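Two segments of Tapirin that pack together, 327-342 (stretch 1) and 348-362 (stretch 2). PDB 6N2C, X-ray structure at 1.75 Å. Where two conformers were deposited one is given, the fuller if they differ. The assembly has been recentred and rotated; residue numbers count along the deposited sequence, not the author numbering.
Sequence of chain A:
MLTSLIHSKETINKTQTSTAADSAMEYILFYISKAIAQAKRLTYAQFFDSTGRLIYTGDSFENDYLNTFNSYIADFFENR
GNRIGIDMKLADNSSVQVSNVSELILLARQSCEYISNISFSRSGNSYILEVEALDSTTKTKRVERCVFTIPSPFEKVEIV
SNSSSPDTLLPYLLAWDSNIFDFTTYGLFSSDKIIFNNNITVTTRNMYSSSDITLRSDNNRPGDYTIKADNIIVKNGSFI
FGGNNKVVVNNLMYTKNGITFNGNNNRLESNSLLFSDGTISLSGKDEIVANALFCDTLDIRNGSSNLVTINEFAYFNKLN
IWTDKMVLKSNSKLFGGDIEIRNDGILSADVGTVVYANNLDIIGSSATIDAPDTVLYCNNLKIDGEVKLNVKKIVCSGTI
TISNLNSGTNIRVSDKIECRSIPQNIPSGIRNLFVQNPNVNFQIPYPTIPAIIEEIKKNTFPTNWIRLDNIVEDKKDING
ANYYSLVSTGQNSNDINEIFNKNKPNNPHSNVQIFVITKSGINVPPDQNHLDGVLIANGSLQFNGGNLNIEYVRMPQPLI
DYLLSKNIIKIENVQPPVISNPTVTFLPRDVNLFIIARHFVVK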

# COMPACT_ATOMS: atom_id res chain seq x y z
N VAL A 327 3.10 9.00 -13.15
CA VAL A 327 4.39 9.67 -13.38
C VAL A 327 5.59 8.85 -12.88
O VAL A 327 5.55 8.40 -11.71
N LEU A 328 6.57 8.61 -13.76
CA LEU A 328 7.86 7.97 -13.37
C LEU A 328 8.86 9.08 -13.12
O LEU A 328 9.20 9.82 -14.04
N LYS A 329 9.27 9.26 -11.86
CA LYS A 329 10.27 10.25 -11.53
C LYS A 329 11.65 9.84 -12.07
O LYS A 329 11.85 8.70 -12.51
N SER A 330 12.61 10.75 -12.03
CA SER A 330 13.86 10.51 -12.68
C SER A 330 14.52 9.24 -12.18
O SER A 330 14.49 8.93 -10.99
N ASN A 331 15.08 8.49 -13.13
CA ASN A 331 15.77 7.21 -12.93
C ASN A 331 14.93 6.01 -12.40
O ASN A 331 15.48 4.90 -12.11
N SER A 332 13.62 6.18 -12.32
CA SER A 332 12.78 5.11 -11.83
C SER A 332 12.47 4.12 -12.95
O SER A 332 12.78 4.35 -14.19
N LYS A 333 11.84 3.01 -12.57
CA LYS A 333 11.68 1.89 -13.45
C LYS A 333 10.28 1.33 -13.33
O LYS A 333 9.66 1.43 -12.26
N LEU A 334 9.77 0.75 -14.42
CA LEU A 334 8.64 -0.15 -14.34
C LEU A 334 9.11 -1.52 -14.67
O LEU A 334 9.80 -1.73 -15.71
N PHE A 335 8.66 -2.52 -13.91
CA PHE A 335 8.96 -3.92 -14.14
C PHE A 335 7.64 -4.68 -14.33
O PHE A 335 6.99 -5.06 -13.32
N GLY A 336 7.24 -4.94 -15.57
CA GLY A 336 6.13 -5.76 -15.86
C GLY A 336 6.51 -7.16 -16.19
O GLY A 336 7.75 -7.44 -16.30
N GLY A 337 5.54 -8.05 -16.44
CA GLY A 337 4.12 -7.79 -16.44
C GLY A 337 3.67 -7.19 -17.75
O GLY A 337 4.49 -6.71 -18.57
N ASP A 338 2.35 -7.10 -17.89
CA ASP A 338 1.77 -6.47 -19.05
C ASP A 338 1.28 -5.09 -18.68
O ASP A 338 0.80 -4.83 -17.55
N ILE A 339 1.35 -4.20 -19.67
CA ILE A 339 0.97 -2.85 -19.52
C ILE A 339 -0.08 -2.54 -20.59
O ILE A 339 0.15 -2.88 -21.77
N GLU A 340 -1.22 -1.95 -20.20
CA GLU A 340 -2.26 -1.64 -21.19
C GLU A 340 -2.69 -0.20 -20.93
O GLU A 340 -3.11 0.15 -19.80
N ILE A 341 -2.56 0.68 -21.94
CA ILE A 341 -2.94 2.06 -21.83
C ILE A 341 -4.06 2.25 -22.85
O ILE A 341 -3.86 1.96 -24.03
N ARG A 342 -5.24 2.64 -22.38
CA ARG A 342 -6.35 2.88 -23.29
C ARG A 342 -7.16 4.05 -22.80
O ARG A 342 -6.80 4.76 -21.86
N SER A 348 3.58 9.34 -18.02
CA SER A 348 4.58 10.37 -18.14
C SER A 348 5.84 9.99 -17.38
O SER A 348 5.74 9.50 -16.25
N ALA A 349 7.01 10.24 -17.95
CA ALA A 349 8.26 9.78 -17.38
C ALA A 349 9.38 10.74 -17.57
O ALA A 349 9.54 11.34 -18.65
N ASP A 350 10.19 10.88 -16.54
CA ASP A 350 11.29 11.84 -16.54
C ASP A 350 12.57 11.20 -16.99
O ASP A 350 12.62 10.04 -17.41
N VAL A 351 13.64 11.99 -16.96
CA VAL A 351 14.98 11.52 -17.36
C VAL A 351 15.45 10.19 -16.74
O VAL A 351 15.25 9.94 -15.57
N GLY A 352 16.09 9.35 -17.54
CA GLY A 352 16.68 8.14 -17.07
C GLY A 352 15.79 6.92 -16.77
O GLY A 352 16.27 5.87 -16.30
N THR A 353 14.52 7.06 -17.01
CA THR A 353 13.57 6.04 -16.75
C THR A 353 13.61 4.93 -17.77
O THR A 353 13.98 5.14 -18.96
N VAL A 354 13.25 3.73 -17.33
CA VAL A 354 13.18 2.57 -18.20
C VAL A 354 11.90 1.82 -17.87
O VAL A 354 11.56 1.70 -16.72
N VAL A 355 11.26 1.27 -18.89
CA VAL A 355 10.08 0.46 -18.74
C VAL A 355 10.34 -0.91 -19.31
O VAL A 355 10.84 -1.01 -20.47
N TYR A 356 10.16 -1.96 -18.50
CA TYR A 356 10.16 -3.35 -18.95
C TYR A 356 8.77 -3.99 -18.91
O TYR A 356 8.05 -3.85 -17.93
N ALA A 357 8.42 -4.67 -19.96
CA ALA A 357 7.18 -5.36 -20.09
C ALA A 357 7.27 -6.63 -20.88
O ALA A 357 8.21 -6.93 -21.64
N ASN A 358 6.31 -7.49 -20.61
CA ASN A 358 5.99 -8.62 -21.47
C ASN A 358 5.13 -8.06 -22.64
O ASN A 358 5.68 -7.68 -23.66
N ASN A 359 3.81 -7.92 -22.48
CA ASN A 359 2.98 -7.26 -23.48
C ASN A 359 2.83 -5.81 -23.18
O ASN A 359 2.64 -5.41 -22.03
N LEU A 360 2.95 -4.96 -24.21
CA LEU A 360 2.74 -3.53 -24.04
C LEU A 360 1.67 -3.13 -25.06
O LEU A 360 1.89 -3.29 -26.29
N ASP A 361 0.53 -2.66 -24.60
CA ASP A 361 -0.59 -2.34 -25.53
C ASP A 361 -0.94 -0.90 -25.35
O ASP A 361 -1.08 -0.47 -24.21
N ILE A 362 -1.07 -0.13 -26.45
CA ILE A 362 -1.43 1.29 -26.40
C ILE A 362 -2.57 1.45 -27.41
O ILE A 362 -2.38 1.09 -28.62

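Packing of two parallel stretches of Tapirin, 327-342 and 348-362, which bury 1223 Å² between them. The strongest side-chain link is Asp338 (chi1 m): its OD1 accepts the backbone N of Asn359 at 2.8 Å, taking the place of a main-chain carbonyl in the ladder, and also receives a weak bond from Asn358 ND2 at 3.1 Å (Asn358 chi1 t). The ladder itself runs through main-chain bonds such as Tyr356 N to Leu334 O, 2.8 Å, and Ile339 N to Asn359 O, 2.9 Å. Two stacked type II turns are each tied by a hydroxyl in the p rotamer: Ser332 OG donates to Lys329 O and Thr353 OG1 to Asp350 O, both at 2.7 Å. Water bridges the turns. Asp350 OD2 (chi1 m) accepts from water 1, which Lys329 NZ also reaches, and from water 2, bound to Ser330 N; Lys329 NZ and Asp350 OD2 stay 4.6 Å apart, beyond a salt bridge. Water 4 links Asn331 ND2 to Gly352 O. An ideal CB on Gly352 would lie 2.1 Å from Asn331 ND2, a clash, so this amide occupies space that a side chain there would need.

On the buried face, Leu328 and Leu334 (both m,t) each place CD1 4.0 Å from Val355 CG2, while Leu328 CB meets Ala349 CB at 3.8 Å. Ile339 (m,t) reaches back with CD1 to Val355 CG1, 3.6 Å, and Ala357 CB, 4.1 Å; its CB meets Leu360 CD1 at 3.7 Å (Leu360 t,p). Ile341 and Ile362 continue this row. On the face of Lys333 and Val354, Phe335 and Tyr356, both chi1 m, hold their rings nearly parallel (6°) but slid apart, centroids 5.6 Å apart, with Phe335 CE1 3.7 Å from Tyr356 CD2.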

# COMPACT_ATOMS: atom_id res chain seq x y z
CB VAL A 327 4.39 11.04 -12.69
CG1 VAL A 327 5.77 11.71 -12.71
CG2 VAL A 327 3.35 11.98 -13.38
CB LEU A 328 8.33 7.00 -14.42
CG LEU A 328 7.35 5.95 -14.89
CD1 LEU A 328 7.99 5.04 -15.87
CD2 LEU A 328 6.71 5.19 -13.73
CB LYS A 329 10.31 10.49 -10.02
CG LYS A 329 9.03 11.12 -9.45
CD LYS A 329 8.69 12.47 -10.14
CE LYS A 329 7.97 13.48 -9.28
NZ LYS A 329 7.19 14.53 -10.03
CB SER A 330 14.81 11.70 -12.50
OG SER A 330 15.19 11.79 -11.16
CB ASN A 331 17.05 7.38 -12.10
CG ASN A 331 17.95 8.45 -12.71
OD1 ASN A 331 18.19 9.50 -12.11
ND2 ASN A 331 18.37 8.21 -13.90
CB SER A 332 11.47 5.65 -11.27
OG SER A 332 10.70 6.29 -12.31
CB LYS A 333 12.76 0.87 -13.10
CG LYS A 333 14.21 1.47 -13.23
CD LYS A 333 15.27 0.75 -12.41
CE LYS A 333 16.62 1.47 -12.40
NZ LYS A 333 16.73 2.67 -11.52
CB LEU A 334 7.55 0.25 -15.34
CG LEU A 334 6.82 1.57 -15.07
CD1 LEU A 334 5.71 1.80 -16.08
CD2 LEU A 334 6.22 1.54 -13.70
CB PHE A 335 9.79 -4.58 -12.97
CG PHE A 335 11.12 -3.90 -12.69
CD1 PHE A 335 12.16 -4.12 -13.54
CD2 PHE A 335 11.29 -3.03 -11.66
CE1 PHE A 335 13.40 -3.53 -13.33
CE2 PHE A 335 12.50 -2.42 -11.45
CZ PHE A 335 13.58 -2.68 -12.29
CB ASP A 338 0.57 -7.33 -19.57
CG ASP A 338 0.98 -8.70 -20.05
OD1 ASP A 338 2.14 -8.94 -20.46
OD2 ASP A 338 0.07 -9.54 -20.10
CB ILE A 339 2.13 -1.96 -19.76
CG1 ILE A 339 3.27 -2.19 -18.76
CG2 ILE A 339 1.71 -0.51 -19.62
CD1 ILE A 339 4.45 -1.20 -18.87
CB GLU A 340 -3.39 -2.66 -21.09
CG GLU A 340 -4.56 -2.33 -22.01
CD GLU A 340 -5.70 -3.34 -21.83
OE1 GLU A 340 -5.54 -4.38 -21.14
OE2 GLU A 340 -6.72 -3.13 -22.46
CB ILE A 341 -1.76 2.98 -22.15
CG1 ILE A 341 -0.53 2.57 -21.30
CG2 ILE A 341 -2.07 4.43 -22.01
CD1 ILE A 341 0.69 3.37 -21.54
CB ARG A 342 -7.16 1.62 -23.43
CG ARG A 342 -7.94 1.20 -22.25
CD ARG A 342 -8.97 0.13 -22.65
NE ARG A 342 -8.37 -1.03 -23.28
CZ ARG A 342 -8.60 -1.50 -24.53
NH1 ARG A 342 -7.91 -2.55 -24.94
NH2 ARG A 342 -9.47 -0.96 -25.42
CB SER A 348 3.99 11.64 -17.55
OG SER A 348 4.84 12.74 -17.66
CB ALA A 349 8.65 8.41 -17.92
CB ASP A 350 11.42 12.47 -15.13
CG ASP A 350 10.19 13.24 -14.68
OD1 ASP A 350 9.38 13.75 -15.49
OD2 ASP A 350 10.01 13.32 -13.44
CB VAL A 351 16.06 12.62 -17.07
CG1 VAL A 351 16.11 12.96 -15.56
CG2 VAL A 351 17.44 12.23 -17.57
CB THR A 353 12.15 6.67 -16.67
OG1 THR A 353 11.88 7.47 -17.85
CG2 THR A 353 12.04 7.55 -15.47
CB VAL A 354 14.43 1.62 -17.95
CG1 VAL A 354 14.39 0.42 -18.84
CG2 VAL A 354 15.71 2.39 -18.19
CB VAL A 355 8.90 1.12 -19.48
CG1 VAL A 355 7.69 0.13 -19.57
CG2 VAL A 355 8.56 2.40 -18.82
CB TYR A 356 11.07 -4.19 -18.06
CG TYR A 356 12.51 -3.72 -17.99
CD1 TYR A 356 13.47 -4.15 -18.95
CD2 TYR A 356 12.94 -2.92 -16.98
CE1 TYR A 356 14.80 -3.69 -18.85
CE2 TYR A 356 14.25 -2.54 -16.85
CZ TYR A 356 15.17 -2.92 -17.79
OH TYR A 356 16.45 -2.49 -17.69
CB ALA A 357 6.15 -4.44 -20.77
CB ASN A 358 5.28 -9.69 -20.66
CG ASN A 358 4.92 -10.88 -21.49
OD1 ASN A 358 5.67 -11.25 -22.39
ND2 ASN A 358 3.78 -11.49 -21.22
CB ASN A 359 1.63 -7.94 -23.60
CG ASN A 359 1.78 -9.38 -24.03
OD1 ASN A 359 2.62 -9.71 -24.88
ND2 ASN A 359 1.06 -10.26 -23.39
CB LEU A 360 4.04 -2.75 -24.27
CG LEU A 360 3.86 -1.23 -24.32
CD1 LEU A 360 3.21 -0.62 -23.08
CD2 LEU A 360 5.12 -0.49 -24.61
CB ASP A 361 -1.83 -3.16 -25.17
CG ASP A 361 -1.75 -4.64 -25.54
OD1 ASP A 361 -0.69 -5.26 -25.37
OD2 ASP A 361 -2.82 -5.20 -26.00
CB ILE A 362 -0.27 2.16 -26.80
CG1 ILE A 362 1.05 1.74 -26.05
CG2 ILE A 362 -0.48 3.60 -26.45
CD1 ILE A 362 2.28 1.84 -26.89
O HOH W 1 8.11 15.13 -12.61
O HOH W 2 11.90 13.41 -11.74
O HOH W 3 16.04 3.71 -14.88
O HOH W 4 19.03 5.69 -14.67
O HOH W 5 -0.72 -5.52 -22.54